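Local coordinates for uncharacterized protein (Thermus thermophilus, PDB 2DBS) that is of unknown function, belongs to the DUF5647 family and, in this crystal structure, forms a dimer of small alpha/beta subunits joined through their beta sheets, at residues B[9-14]-B[34-39]; B[63-68]-B[75-80]. All coordinates share one frame; numbering follows the deposited sequence.

Interaction 1 of 2, residues B[9-14]-B[34-39]; sequences AELDGV and LVLLPL
The carboxylate of Asp12 meets Leu34 tip to tip, with OD2 3.1 Å from the methyl CD2 of Leu34, a close polar-to-apolar touch and not a hydrogen bond. Asp12 has CG anti to its backbone N (chi1 -161°), which sets CG on the side from which the carboxylate reaches Leu34, although the CB itself does not point at the strand. Within 9-14, the preceding residue, Leu11, is directed toward the strand. Its CD1 lies anti to CA (chi2 -176°), and this extended branch comes to 3.3 Å from CG of Pro38, a tight fit in which the two side chains cross obliquely. Leu36 also turns toward the helix, near Leu11 and the Asp12 backbone, but the position of its CD1 is doubtful. Segment 9-14 runs across strand 34-38 at 103°, the two axes 9.5 Å apart, as a helix laid over one face of a beta sheet. Leu34, Leu36 and Pro38 face it, while Val35 and Leu37 touch helix 42-53; Pro38 touches both helices, packing on Val44 and Ala45 of 42-53 as well. Further along helix 8-20, Leu15 also packs on Leu34 and Leu36. No hydrogen bond links the two segments; the helix is held here by buried hydrocarbon, and the partly exposed Asp12, at the border of the contact, is likely to have its charge solvated mainly by water on its exposed side, as the leucine methyl offers it no polar partner.

Interaction 2 of 2, residues B[63-68]-B[75-80]; sequences SVYALF and RLLLLG
Leu67 N donates to Arg75 O at 2.8 Å, and Leu77 N to Tyr65 O at 2.9 Å. The return bond from Tyr65 N to Leu77 O is longer, 3.2 Å. Tyr65 O also receives a CA-H contact from Leu76, its CA 3.2 Å away. Weak bonds, Arg75 N to Leu67 O and Leu79 N to Ser63 O, flank this pattern, in which the hydrogen-bonded pairs Tyr65-Leu77 and Leu67-Arg75 alternate with the non-hydrogen-bonded pairs Val64-Leu78 and Ala66-Leu76. It is the body of an antiparallel beta hairpin, whose second strand, at the edge of this chain's sheet, continues the sheet into the second subunit by pairing Arg75 to Leu78 with a strand there. On the face carrying Tyr65, Leu67 and Leu77, Leu77 extends CD1 nearly anti to its CA (chi2 159°), bringing it 3.6 Å from CB of Tyr65 and 3.8 Å from CD1 of Leu67, whose side chain it crosses at about a right angle. An alanine in place of Leu77 would probably open a gap between Tyr65 CB and Leu67 CD1, leaving the Leu67 branch freer to turn. On the other face, CD2 of Leu76 rests 3.6 Å from CB of Ala66, near Leu15 of helix 8-20.

Overall arrangement
Interaction 1 closes before interaction 2 opens along the chain, and their centres lie 11 Å apart. They share one sheet: strand 33-38 runs parallel to strand 63-69, which in turn pairs antiparallel with strand 72-79. Helix 42-53 links the two parallel neighbours in a beta-alpha-beta crossover. The contacts join directly where Val35 N lies 2.7 Å from Val64 O, probably hydrogen bonded, and where Leu36 packs on Ala66 and Phe68. Interaction 1 packs helix 8-20 against the sheet, while interaction 2 adds the strand at the edge of this chain's sheet, so the sheet that helix 8-20 covers is the one that runs on across the subunit interface.

Interaction 1 of 2, residues B[9-14]-B[34-39]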
loop_
_atom_site.group_PDB
_atom_site.type_symbol
_atom_site.label_atom_id
_atom_site.label_comp_id
_atom_site.label_asym_id
_atom_site.label_seq_id
_atom_site.Cartn_x
_atom_site.Cartn_y
_atom_site.Cartn_z
ATOM N N ALA B 9 6.672 -9.275 -12.865
ATOM C CA ALA B 9 7.448 -10.518 -12.791
ATOM C C ALA B 9 8.885 -10.149 -12.472
ATOM O O ALA B 9 9.516 -10.742 -11.608
ATOM C CB ALA B 9 7.385 -11.259 -14.120
ATOM N N GLU B 10 9.388 -9.161 -13.194
ATOM C CA GLU B 10 10.732 -8.649 -12.993
ATOM C C GLU B 10 10.838 -8.034 -11.585
ATOM O O GLU B 10 11.722 -8.393 -10.797
ATOM C CB GLU B 10 11.034 -7.583 -14.051
ATOM C CG GLU B 10 12.381 -6.924 -13.892
ATOM C CD GLU B 10 12.584 -5.821 -14.884
ATOM O OE1 GLU B 10 13.663 -5.190 -14.851
ATOM O OE2 GLU B 10 11.660 -5.589 -15.696
ATOM N N LEU B 11 9.933 -7.110 -11.273
ATOM C CA LEU B 11 9.952 -6.462 -9.971
ATOM C C LEU B 11 9.837 -7.452 -8.817
ATOM O O LEU B 11 10.335 -7.201 -7.715
ATOM C CB LEU B 11 8.829 -5.422 -9.871
ATOM C CG LEU B 11 9.012 -4.091 -10.608
ATOM C CD1 LEU B 11 7.834 -3.179 -10.282
ATOM C CD2 LEU B 11 10.317 -3.434 -10.188
ATOM N N ASP B 12 9.180 -8.578 -9.062
ATOM C CA ASP B 12 9.021 -9.568 -8.015
ATOM C C ASP B 12 10.381 -10.186 -7.810
ATOM O O ASP B 12 10.733 -10.599 -6.705
ATOM C CB ASP B 12 8.024 -10.637 -8.423
ATOM C CG ASP B 12 7.492 -11.400 -7.232
ATOM O OD1 ASP B 12 8.311 -11.877 -6.411
ATOM O OD2 ASP B 12 6.251 -11.517 -7.116
ATOM N N GLY B 13 11.148 -10.239 -8.894
ATOM C CA GLY B 13 12.481 -10.789 -8.816
ATOM C C GLY B 13 13.299 -9.910 -7.900
ATOM O O GLY B 13 13.890 -10.404 -6.937
ATOM N N VAL B 14 13.315 -8.608 -8.190
ATOM C CA VAL B 14 14.082 -7.647 -7.393
ATOM C C VAL B 14 13.675 -7.704 -5.931
ATOM O O VAL B 14 14.502 -7.486 -5.042
ATOM C CB VAL B 14 13.889 -6.210 -7.899
ATOM C CG1 VAL B 14 14.833 -5.268 -7.140
ATOM C CG2 VAL B 14 14.133 -6.152 -9.395
ATOM N N LEU B 34 1.370 -11.698 -2.470
ATOM C CA LEU B 34 2.148 -10.505 -2.683
ATOM C C LEU B 34 1.551 -9.516 -3.673
ATOM O O LEU B 34 1.343 -9.838 -4.836
ATOM C CB LEU B 34 3.531 -10.901 -3.162
ATOM C CG LEU B 34 4.458 -9.733 -3.448
ATOM C CD1 LEU B 34 5.131 -9.326 -2.148
ATOM C CD2 LEU B 34 5.481 -10.139 -4.503
ATOM N N VAL B 35 1.292 -8.297 -3.217
ATOM C CA VAL B 35 0.762 -7.276 -4.095
ATOM C C VAL B 35 1.878 -6.257 -4.293
ATOM O O VAL B 35 2.226 -5.523 -3.368
ATOM C CB VAL B 35 -0.471 -6.582 -3.476
ATOM C CG1 VAL B 35 -1.158 -5.748 -4.520
ATOM C CG2 VAL B 35 -1.427 -7.624 -2.900
ATOM N N LEU B 36 2.448 -6.246 -5.496
ATOM C CA LEU B 36 3.531 -5.336 -5.852
ATOM C C LEU B 36 2.987 -4.031 -6.402
ATOM O O LEU B 36 2.403 -4.021 -7.463
ATOM C CB LEU B 36 4.422 -5.955 -6.931
ATOM C CG LEU B 36 5.697 -6.752 -6.656
ATOM C CD1 LEU B 36 6.807 -6.172 -7.530
ATOM C CD2 LEU B 36 6.083 -6.689 -5.194
ATOM N N LEU B 37 3.197 -2.920 -5.708
ATOM C CA LEU B 37 2.693 -1.646 -6.211
ATOM C C LEU B 37 3.751 -0.608 -6.564
ATOM O O LEU B 37 4.239 0.122 -5.701
ATOM C CB LEU B 37 1.711 -1.013 -5.223
ATOM C CG LEU B 37 0.437 -1.782 -4.929
ATOM C CD1 LEU B 37 -0.433 -0.933 -4.038
ATOM C CD2 LEU B 37 -0.285 -2.134 -6.204
ATOM N N PRO B 38 4.127 -0.534 -7.847
ATOM C CA PRO B 38 5.132 0.457 -8.256
ATOM C C PRO B 38 4.485 1.853 -8.166
ATOM O O PRO B 38 3.772 2.271 -9.100
ATOM C CB PRO B 38 5.425 0.065 -9.705
ATOM C CG PRO B 38 5.126 -1.400 -9.728
ATOM C CD PRO B 38 3.872 -1.503 -8.924
ATOM N N LEU B 39 4.711 2.565 -7.053
ATOM C CA LEU B 39 4.118 3.896 -6.865
ATOM C C LEU B 39 4.427 4.926 -7.942
ATOM O O LEU B 39 3.715 5.913 -8.050
ATOM C CB LEU B 39 4.493 4.472 -5.508
ATOM C CG LEU B 39 3.872 3.751 -4.311
ATOM C CD1 LEU B 39 4.121 4.584 -3.070
ATOM C CD2 LEU B 39 2.365 3.533 -4.525
#

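Interaction 2 of 2, residues B[63-68]-B[75-80]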
loop_
_atom_site.group_PDB
_atom_site.type_symbol
_atom_site.label_atom_id
_atom_site.label_comp_id
_atom_site.label_asym_id
_atom_site.label_seq_id
_atom_site.Cartn_x
_atom_site.Cartn_y
_atom_site.Cartn_z
ATOM N N SER B 63 -2.472 -10.587 2.666
ATOM C CA SER B 63 -1.784 -9.731 1.703
ATOM C C SER B 63 -0.498 -9.092 2.227
ATOM O O SER B 63 -0.363 -8.751 3.414
ATOM C CB SER B 63 -2.723 -8.618 1.209
ATOM O OG SER B 63 -3.935 -9.140 0.688
ATOM N N VAL B 64 0.449 -8.954 1.311
ATOM C CA VAL B 64 1.722 -8.331 1.593
ATOM C C VAL B 64 1.902 -7.306 0.485
ATOM O O VAL B 64 1.946 -7.660 -0.685
ATOM C CB VAL B 64 2.884 -9.355 1.566
ATOM C CG1 VAL B 64 4.238 -8.621 1.652
ATOM C CG2 VAL B 64 2.723 -10.357 2.724
ATOM N N TYR B 65 1.966 -6.033 0.862
ATOM C CA TYR B 65 2.143 -4.963 -0.097
ATOM C C TYR B 65 3.597 -4.562 -0.154
ATOM O O TYR B 65 4.185 -4.277 0.867
ATOM C CB TYR B 65 1.306 -3.745 0.306
ATOM C CG TYR B 65 -0.107 -3.801 -0.205
ATOM C CD1 TYR B 65 -1.057 -4.612 0.410
ATOM C CD2 TYR B 65 -0.466 -3.124 -1.376
ATOM C CE1 TYR B 65 -2.332 -4.758 -0.136
ATOM C CE2 TYR B 65 -1.721 -3.262 -1.925
ATOM C CZ TYR B 65 -2.648 -4.081 -1.308
ATOM O OH TYR B 65 -3.880 -4.249 -1.876
ATOM N N ALA B 66 4.166 -4.532 -1.354
ATOM C CA ALA B 66 5.543 -4.143 -1.542
ATOM C C ALA B 66 5.516 -2.862 -2.344
ATOM O O ALA B 66 5.260 -2.887 -3.544
ATOM C CB ALA B 66 6.277 -5.218 -2.298
ATOM N N LEU B 67 5.756 -1.736 -1.676
ATOM C CA LEU B 67 5.754 -0.424 -2.339
ATOM C C LEU B 67 7.092 -0.179 -3.020
ATOM O O LEU B 67 8.129 -0.140 -2.370
ATOM C CB LEU B 67 5.463 0.694 -1.340
ATOM C CG LEU B 67 4.097 0.652 -0.643
ATOM C CD1 LEU B 67 4.006 1.746 0.418
ATOM C CD2 LEU B 67 2.993 0.818 -1.671
ATOM N N PHE B 68 7.037 -0.017 -4.339
ATOM C CA PHE B 68 8.206 0.168 -5.170
ATOM C C PHE B 68 8.414 1.579 -5.660
ATOM O O PHE B 68 7.463 2.315 -5.900
ATOM C CB PHE B 68 8.127 -0.752 -6.397
ATOM C CG PHE B 68 8.525 -2.177 -6.118
ATOM C CD1 PHE B 68 7.778 -2.972 -5.256
ATOM C CD2 PHE B 68 9.680 -2.708 -6.683
ATOM C CE1 PHE B 68 8.178 -4.254 -4.965
ATOM C CE2 PHE B 68 10.087 -3.994 -6.394
ATOM C CZ PHE B 68 9.338 -4.768 -5.536
ATOM N N ARG B 75 9.292 -0.192 0.806
ATOM C CA ARG B 75 8.640 -0.561 2.050
ATOM C C ARG B 75 7.642 -1.699 1.871
ATOM O O ARG B 75 7.068 -1.860 0.801
ATOM C CB ARG B 75 7.942 0.661 2.657
ATOM C CG ARG B 75 7.067 0.335 3.849
ATOM C CD ARG B 75 6.413 1.576 4.401
ATOM N NE ARG B 75 7.319 2.353 5.231
ATOM C CZ ARG B 75 7.055 3.577 5.680
ATOM N NH1 ARG B 75 5.909 4.164 5.374
ATOM N NH2 ARG B 75 7.944 4.217 6.435
ATOM N N LEU B 76 7.456 -2.489 2.928
ATOM C CA LEU B 76 6.521 -3.608 2.921
ATOM C C LEU B 76 5.448 -3.387 4.006
ATOM O O LEU B 76 5.779 -3.099 5.152
ATOM C CB LEU B 76 7.259 -4.927 3.195
ATOM C CG LEU B 76 8.406 -5.470 2.327
ATOM C CD1 LEU B 76 8.646 -6.895 2.739
ATOM C CD2 LEU B 76 8.075 -5.466 0.851
ATOM N N LEU B 77 4.170 -3.514 3.642
ATOM C CA LEU B 77 3.060 -3.330 4.582
ATOM C C LEU B 77 2.482 -4.703 4.872
ATOM O O LEU B 77 1.983 -5.369 3.967
ATOM C CB LEU B 77 1.987 -2.439 3.952
ATOM C CG LEU B 77 2.587 -1.222 3.238
ATOM C CD1 LEU B 77 1.642 -0.660 2.224
ATOM C CD2 LEU B 77 2.974 -0.171 4.272
ATOM N N LEU B 78 2.587 -5.144 6.124
ATOM C CA LEU B 78 2.072 -6.448 6.531
ATOM C C LEU B 78 0.634 -6.301 6.986
ATOM O O LEU B 78 0.340 -5.699 8.021
ATOM C CB LEU B 78 2.920 -7.047 7.654
ATOM C CG LEU B 78 4.277 -7.709 7.321
ATOM C CD1 LEU B 78 4.462 -7.826 5.818
ATOM C CD2 LEU B 78 5.421 -6.911 7.966
ATOM N N LEU B 79 -0.251 -6.873 6.181
ATOM C CA LEU B 79 -1.689 -6.832 6.388
ATOM C C LEU B 79 -2.252 -7.170 7.763
ATOM O O LEU B 79 -1.892 -8.179 8.383
ATOM C CB LEU B 79 -2.382 -7.755 5.369
ATOM C CG LEU B 79 -3.926 -7.813 5.345
ATOM C CD1 LEU B 79 -4.408 -6.524 4.696
ATOM C CD2 LEU B 79 -4.465 -9.046 4.584
ATOM N N GLY B 80 -3.154 -6.303 8.207
ATOM C CA GLY B 80 -3.887 -6.503 9.434
ATOM C C GLY B 80 -5.265 -6.770 8.829
ATOM O O GLY B 80 -5.816 -7.867 8.924
#